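Long-range contacts in glycerophosphodiester phosphodiesterase (Parabacteroides distasonis, PDB 3NO3), which belongs to the glycerophosphodiester phosphodiesterase family of TIM-barrel proteins and holds a magnesium ion at an acidic site: residues R25-A30 / K90-L95; E111-A116 / M140-E145. All coordinates share one frame; numbering follows the deposited sequence.

Contact 1 (R25-A30 / K90-L95); sequences RSLERA and KRAKKL
Leu-27 drives its branched end at helix 85-94. CG, anti to the backbone N (chi1 172°), is directed at the partner helix, and Leu-27 CD2 lies 3.9 Å from Ala-92 N and 4.1 Å from Ala-92 CB. On another side of the same leucine, CG lies 3.8 Å from Leu-95 CD1, the two chains crossing obliquely. Tyr-88 of helix 85-94 and Ser-38 of strand 37-44 also touch Leu-27, which is buried. One residue on, Glu-28 works nearer the surface. Its chain, extended beyond CG, crosses that of Arg-91 at about a right angle, and the anti lone pair of Glu-28 OE2 accepts an almost straight hydrogen bond of 2.7 Å from Arg-91 NE. That oxygen sits in the guanidinium plane, although the carboxylate itself is turned 74° from it; a second, weak bond comes to OE2 from Arg-91 NH2. Leu-95 CD1 lies over one face of the guanidinium, offset toward its rim, and this methyl thereby links the polar and apolar parts of the contact. Nearly parallel helix segments, 12° apart with axes 10.4 Å from each other, packed outside parallel strands, are a hallmark of the TIM barrel's helical layer.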
loop_
_atom_site.group_PDB
_atom_site.type_symbol
_atom_site.label_atom_id
_atom_site.label_comp_id
_atom_site.label_asym_id
_atom_site.label_seq_id
_atom_site.Cartn_x
_atom_site.Cartn_y
_atom_site.Cartn_z
ATOM N N ARG A 25 -14.708 3.804 5.030
ATOM C CA ARG A 25 -14.708 3.522 6.454
ATOM C C ARG A 25 -13.337 3.033 6.925
ATOM O O ARG A 25 -12.880 3.457 7.955
ATOM C CB ARG A 25 -15.812 2.509 6.775
ATOM C CG ARG A 25 -15.935 2.024 8.196
ATOM C CD ARG A 25 -16.405 3.008 9.222
ATOM N NE ARG A 25 -17.066 2.298 10.341
ATOM C CZ ARG A 25 -17.486 2.851 11.482
ATOM N NH1 ARG A 25 -18.095 2.086 12.388
ATOM N NH2 ARG A 25 -17.305 4.145 11.743
ATOM N N SER A 26 -12.680 2.156 6.154
ATOM C CA SER A 26 -11.370 1.614 6.584
ATOM C C SER A 26 -10.254 2.665 6.584
ATOM O O SER A 26 -9.403 2.664 7.476
ATOM C CB SER A 26 -10.983 0.334 5.822
ATOM O OG SER A 26 -10.542 0.554 4.463
ATOM N N LEU A 27 -10.307 3.565 5.607
ATOM C CA LEU A 27 -9.419 4.707 5.532
ATOM C C LEU A 27 -9.657 5.626 6.755
ATOM O O LEU A 27 -8.694 6.045 7.399
ATOM C CB LEU A 27 -9.663 5.478 4.238
ATOM C CG LEU A 27 -8.946 6.815 4.059
ATOM C CD1 LEU A 27 -7.458 6.640 4.062
ATOM C CD2 LEU A 27 -9.460 7.457 2.799
ATOM N N GLU A 28 -10.924 5.915 7.047
ATOM C CA GLU A 28 -11.283 6.762 8.202
ATOM C C GLU A 28 -10.840 6.146 9.517
ATOM O O GLU A 28 -10.272 6.833 10.381
ATOM C CB GLU A 28 -12.791 7.010 8.253
ATOM C CG GLU A 28 -13.372 7.882 7.114
ATOM C CD GLU A 28 -14.913 7.953 7.112
ATOM O OE1 GLU A 28 -15.584 7.076 7.714
ATOM O OE2 GLU A 28 -15.469 8.913 6.506
ATOM N N ARG A 29 -11.083 4.852 9.671
ATOM C CA ARG A 29 -10.698 4.171 10.889
ATOM C C ARG A 29 -9.166 4.064 11.061
ATOM O O ARG A 29 -8.663 4.198 12.196
ATOM C CB ARG A 29 -11.384 2.805 10.981
ATOM C CG ARG A 29 -12.900 2.879 11.088
ATOM C CD ARG A 29 -13.439 3.315 12.475
ATOM N NE ARG A 29 -13.158 2.315 13.483
ATOM C CZ ARG A 29 -12.324 2.407 14.523
ATOM N NH1 ARG A 29 -11.659 3.516 14.832
ATOM N NH2 ARG A 29 -12.175 1.348 15.294
ATOM N N ALA A 30 -8.421 3.859 9.979
ATOM C CA ALA A 30 -6.929 3.934 10.030
ATOM C C ALA A 30 -6.425 5.275 10.567
ATOM O O ALA A 30 -5.528 5.321 11.428
ATOM C CB ALA A 30 -6.305 3.648 8.668
ATOM N N LYS A 90 -10.299 12.300 -2.192
ATOM C CA LYS A 90 -11.023 13.442 -1.654
ATOM C C LYS A 90 -11.176 13.258 -0.133
ATOM O O LYS A 90 -11.000 14.205 0.648
ATOM C CB LYS A 90 -12.383 13.593 -2.357
ATOM C CG LYS A 90 -13.301 14.740 -1.881
ATOM C CD LYS A 90 -14.506 14.936 -2.837
ATOM C CE LYS A 90 -15.583 15.898 -2.309
ATOM N NZ LYS A 90 -16.204 15.456 -1.012
ATOM N N ARG A 91 -11.491 12.037 0.297
ATOM C CA ARG A 91 -11.631 11.766 1.745
ATOM C C ARG A 91 -10.267 11.846 2.460
ATOM O O ARG A 91 -10.152 12.474 3.508
ATOM C CB ARG A 91 -12.291 10.386 1.976
ATOM C CG ARG A 91 -12.645 10.062 3.466
ATOM C CD ARG A 91 -13.754 10.916 3.984
ATOM N NE ARG A 91 -13.913 10.867 5.432
ATOM C CZ ARG A 91 -13.304 11.663 6.322
ATOM N NH1 ARG A 91 -12.401 12.585 5.980
ATOM N NH2 ARG A 91 -13.591 11.513 7.613
ATOM N N ALA A 92 -9.245 11.259 1.845
ATOM C CA ALA A 92 -7.881 11.250 2.398
ATOM C C ALA A 92 -7.307 12.634 2.565
ATOM O O ALA A 92 -6.593 12.892 3.556
ATOM C CB ALA A 92 -6.964 10.393 1.547
ATOM N N LYS A 93 -7.660 13.543 1.669
ATOM C CA LYS A 93 -7.221 14.927 1.806
ATOM C C LYS A 93 -7.612 15.594 3.130
ATOM O O LYS A 93 -6.812 16.348 3.675
ATOM C CB LYS A 93 -7.717 15.797 0.639
ATOM C CG LYS A 93 -7.137 17.246 0.606
ATOM C CD LYS A 93 -5.619 17.229 0.324
ATOM C CE LYS A 93 -5.049 18.619 0.111
ATOM N NZ LYS A 93 -3.547 18.560 0.063
ATOM N N LYS A 94 -8.807 15.324 3.636
ATOM C CA LYS A 94 -9.226 15.862 4.931
ATOM C C LYS A 94 -8.607 15.141 6.157
ATOM O O LYS A 94 -8.699 15.659 7.276
ATOM C CB LYS A 94 -10.727 15.791 5.065
ATOM C CG LYS A 94 -11.566 16.433 3.958
ATOM C CD LYS A 94 -13.042 16.355 4.377
ATOM C CE LYS A 94 -14.011 16.279 3.227
ATOM N NZ LYS A 94 -14.286 14.860 2.795
ATOM N N LEU A 95 -8.027 13.950 5.949
ATOM C CA LEU A 95 -7.390 13.157 7.008
ATOM C C LEU A 95 -5.882 13.415 7.013
ATOM O O LEU A 95 -5.093 12.688 6.372
ATOM C CB LEU A 95 -7.701 11.671 6.803
ATOM C CG LEU A 95 -9.177 11.256 6.812
ATOM C CD1 LEU A 95 -9.263 9.814 6.299
ATOM C CD2 LEU A 95 -9.824 11.420 8.186
#

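Contact 2 (E111-A116 / M140-E145); sequences ERNRDA and MDACKE
Arg-114 and Asp-141 approach obliquely, with the guanidinium and carboxylate planes 88° apart, almost perpendicular. The charges meet as a long salt bridge, Arg-114 NH1 to Asp-141 OD1 at 3.6 Å, without the two-pronged grip that coplanar groups could make. A water supplies the closer link: lying at the guanidinium edge, in its plane, it accepts from Arg-114 NH1 at 3.0 Å and donates to Asp-141 O at 2.7 Å, thereby tying the arginine to the backbone of helix 140-149. Arg-114 meets Glu-145 differently, their side chains crossing at about a right angle. Glu-145 CG packs 3.7 Å from Arg-114 O, while Glu-145 OE1 comes no closer than 4.0 Å to Arg-114 CD; the glutamate chain bends at chi2 (63°), and its OE2 forms a salt bridge with Arg-148. These helices are neighbours in the outer layer of the TIM barrel, joined through strand 133-137, and their segments cross at -41° with axes 7.9 Å apart. The backbones come nearest at Asn-113 and Ala-142. Asn-113 meets the partner helix chiefly through CB, 3.9 Å from Ala-142 N and 4.1 Å from Asp-141 CB. The buried amide is satisfied elsewhere, OD1 accepting from His-107 N and ND2 donating to Thr-109 O, which fixes its rotation.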
loop_
_atom_site.group_PDB
_atom_site.type_symbol
_atom_site.label_atom_id
_atom_site.label_comp_id
_atom_site.label_asym_id
_atom_site.label_seq_id
_atom_site.Cartn_x
_atom_site.Cartn_y
_atom_site.Cartn_z
ATOM N N GLU A 111 3.037 -1.811 -21.314
ATOM C CA GLU A 111 2.450 -0.516 -21.722
ATOM C C GLU A 111 1.201 -0.118 -20.921
ATOM O O GLU A 111 1.095 1.041 -20.502
ATOM C CB GLU A 111 2.228 -0.460 -23.225
ATOM C CG GLU A 111 3.552 -0.367 -23.960
ATOM C CD GLU A 111 3.471 -0.306 -25.486
ATOM O OE1 GLU A 111 2.662 -0.995 -26.166
ATOM O OE2 GLU A 111 4.291 0.459 -26.022
ATOM N N ARG A 112 0.324 -1.071 -20.601
ATOM C CA ARG A 112 -0.864 -0.772 -19.775
ATOM C C ARG A 112 -0.515 -0.440 -18.340
ATOM O O ARG A 112 -1.120 0.494 -17.739
ATOM C CB ARG A 112 -1.903 -1.899 -19.860
ATOM C CG ARG A 112 -3.257 -1.590 -19.286
ATOM C CD ARG A 112 -3.934 -0.385 -19.956
ATOM N NE ARG A 112 -5.318 -0.289 -19.534
ATOM C CZ ARG A 112 -6.105 0.715 -19.870
ATOM N NH1 ARG A 112 -5.665 1.682 -20.681
ATOM N NH2 ARG A 112 -7.345 0.713 -19.448
ATOM N N ASN A 113 0.470 -1.144 -17.782
ATOM C CA ASN A 113 1.007 -0.769 -16.477
ATOM C C ASN A 113 1.560 0.634 -16.459
ATOM O O ASN A 113 1.293 1.363 -15.481
ATOM C CB ASN A 113 2.042 -1.759 -15.975
ATOM C CG ASN A 113 1.394 -3.022 -15.452
ATOM O OD1 ASN A 113 0.823 -2.986 -14.377
ATOM N ND2 ASN A 113 1.447 -4.120 -16.214
ATOM N N ARG A 114 2.265 1.035 -17.526
ATOM C CA ARG A 114 2.750 2.422 -17.618
ATOM C C ARG A 114 1.652 3.448 -17.674
ATOM O O ARG A 114 1.725 4.502 -16.998
ATOM C CB ARG A 114 3.673 2.627 -18.800
ATOM C CG ARG A 114 4.986 1.926 -18.579
ATOM C CD ARG A 114 6.074 2.358 -19.593
ATOM N NE ARG A 114 6.128 1.419 -20.703
ATOM C CZ ARG A 114 6.799 0.254 -20.737
ATOM N NH1 ARG A 114 7.525 -0.204 -19.699
ATOM N NH2 ARG A 114 6.718 -0.481 -21.832
ATOM N N ASP A 115 0.632 3.146 -18.477
ATOM C CA ASP A 115 -0.547 4.002 -18.546
ATOM C C ASP A 115 -1.275 4.139 -17.198
ATOM O O ASP A 115 -1.606 5.255 -16.819
ATOM C CB ASP A 115 -1.513 3.562 -19.613
ATOM C CG ASP A 115 -0.958 3.713 -21.036
ATOM O OD1 ASP A 115 -0.109 4.562 -21.329
ATOM O OD2 ASP A 115 -1.404 2.924 -21.866
ATOM N N ALA A 116 -1.426 3.049 -16.457
ATOM C CA ALA A 116 -2.091 3.078 -15.155
ATOM C C ALA A 116 -1.259 3.885 -14.147
ATOM O O ALA A 116 -1.809 4.685 -13.354
ATOM C CB ALA A 116 -2.365 1.646 -14.657
HETATM N N MSE A 140 6.808 -4.665 -12.112
HETATM C CA MSE A 140 8.042 -3.910 -12.303
HETATM C C MSE A 140 7.894 -2.761 -13.283
HETATM O O MSE A 140 8.485 -1.714 -13.069
HETATM C CB MSE A 140 9.157 -4.844 -12.782
HETATM C CG MSE A 140 10.518 -4.170 -12.992
HETATM SE SE MSE A 140 11.175 -3.118 -11.481
HETATM C CE MSE A 140 11.734 -4.618 -10.410
ATOM N N ASP A 141 7.082 -2.947 -14.324
ATOM C CA ASP A 141 6.828 -1.850 -15.300
ATOM C C ASP A 141 6.100 -0.675 -14.647
ATOM O O ASP A 141 6.465 0.490 -14.900
ATOM C CB ASP A 141 6.103 -2.386 -16.550
ATOM C CG ASP A 141 6.886 -3.513 -17.235
ATOM O OD1 ASP A 141 7.976 -3.201 -17.738
ATOM O OD2 ASP A 141 6.437 -4.671 -17.234
ATOM N N ALA A 142 5.146 -0.962 -13.747
ATOM C CA ALA A 142 4.480 0.086 -12.982
ATOM C C ALA A 142 5.468 0.849 -12.083
ATOM O O ALA A 142 5.471 2.049 -12.087
ATOM C CB ALA A 142 3.337 -0.494 -12.114
ATOM N N CYS A 143 6.253 0.114 -11.302
ATOM C CA CYS A 143 7.266 0.696 -10.399
ATOM C C CYS A 143 8.245 1.591 -11.162
ATOM O O CYS A 143 8.511 2.685 -10.743
ATOM C CB CYS A 143 8.050 -0.401 -9.698
ATOM S SG CYS A 143 7.091 -1.402 -8.494
ATOM N N LYS A 144 8.752 1.116 -12.294
ATOM C CA LYS A 144 9.725 1.907 -13.062
ATOM C C LYS A 144 9.124 3.228 -13.562
ATOM O O LYS A 144 9.789 4.292 -13.526
ATOM C CB LYS A 144 10.285 1.080 -14.236
ATOM C CG LYS A 144 11.340 0.007 -13.855
ATOM C CD LYS A 144 11.706 -0.829 -15.119
ATOM C CE LYS A 144 12.940 -1.630 -14.947
ATOM N NZ LYS A 144 13.131 -2.467 -16.178
ATOM N N GLU A 145 7.859 3.186 -13.977
ATOM C CA GLU A 145 7.168 4.412 -14.397
ATOM C C GLU A 145 6.909 5.357 -13.240
ATOM O O GLU A 145 7.087 6.554 -13.391
ATOM C CB GLU A 145 5.855 4.053 -15.118
ATOM C CG GLU A 145 5.187 5.223 -15.861
ATOM C CD GLU A 145 6.011 5.824 -17.001
ATOM O OE1 GLU A 145 7.151 5.394 -17.299
ATOM O OE2 GLU A 145 5.506 6.791 -17.613
HETATM O O HOH W 1 7.925 1.106 -17.084
#

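How the contacts relate
From the N terminus, the chain forms strand 6-9 and then helix 24-32, passes through strand 37-44, and returns in helix 85-94, where contact 1 closes a loop of 59 residues. Strand 99-104 leads on to helix 110-126; strand 133-137 follows, and contact 2 closes a shorter loop of 23 residues on helix 140-149. The contacts are thus in series, neither nested nor crossed, with centres 26 Å apart and nearest atoms about 16 Å apart. They illustrate how neighbouring helices of a barrel's outer layer pack in separate pairs around one curled sheet, whose strands 37-44 and 99-104 include the magnesium-binding residues Glu-39, Asp-41 and Glu-103.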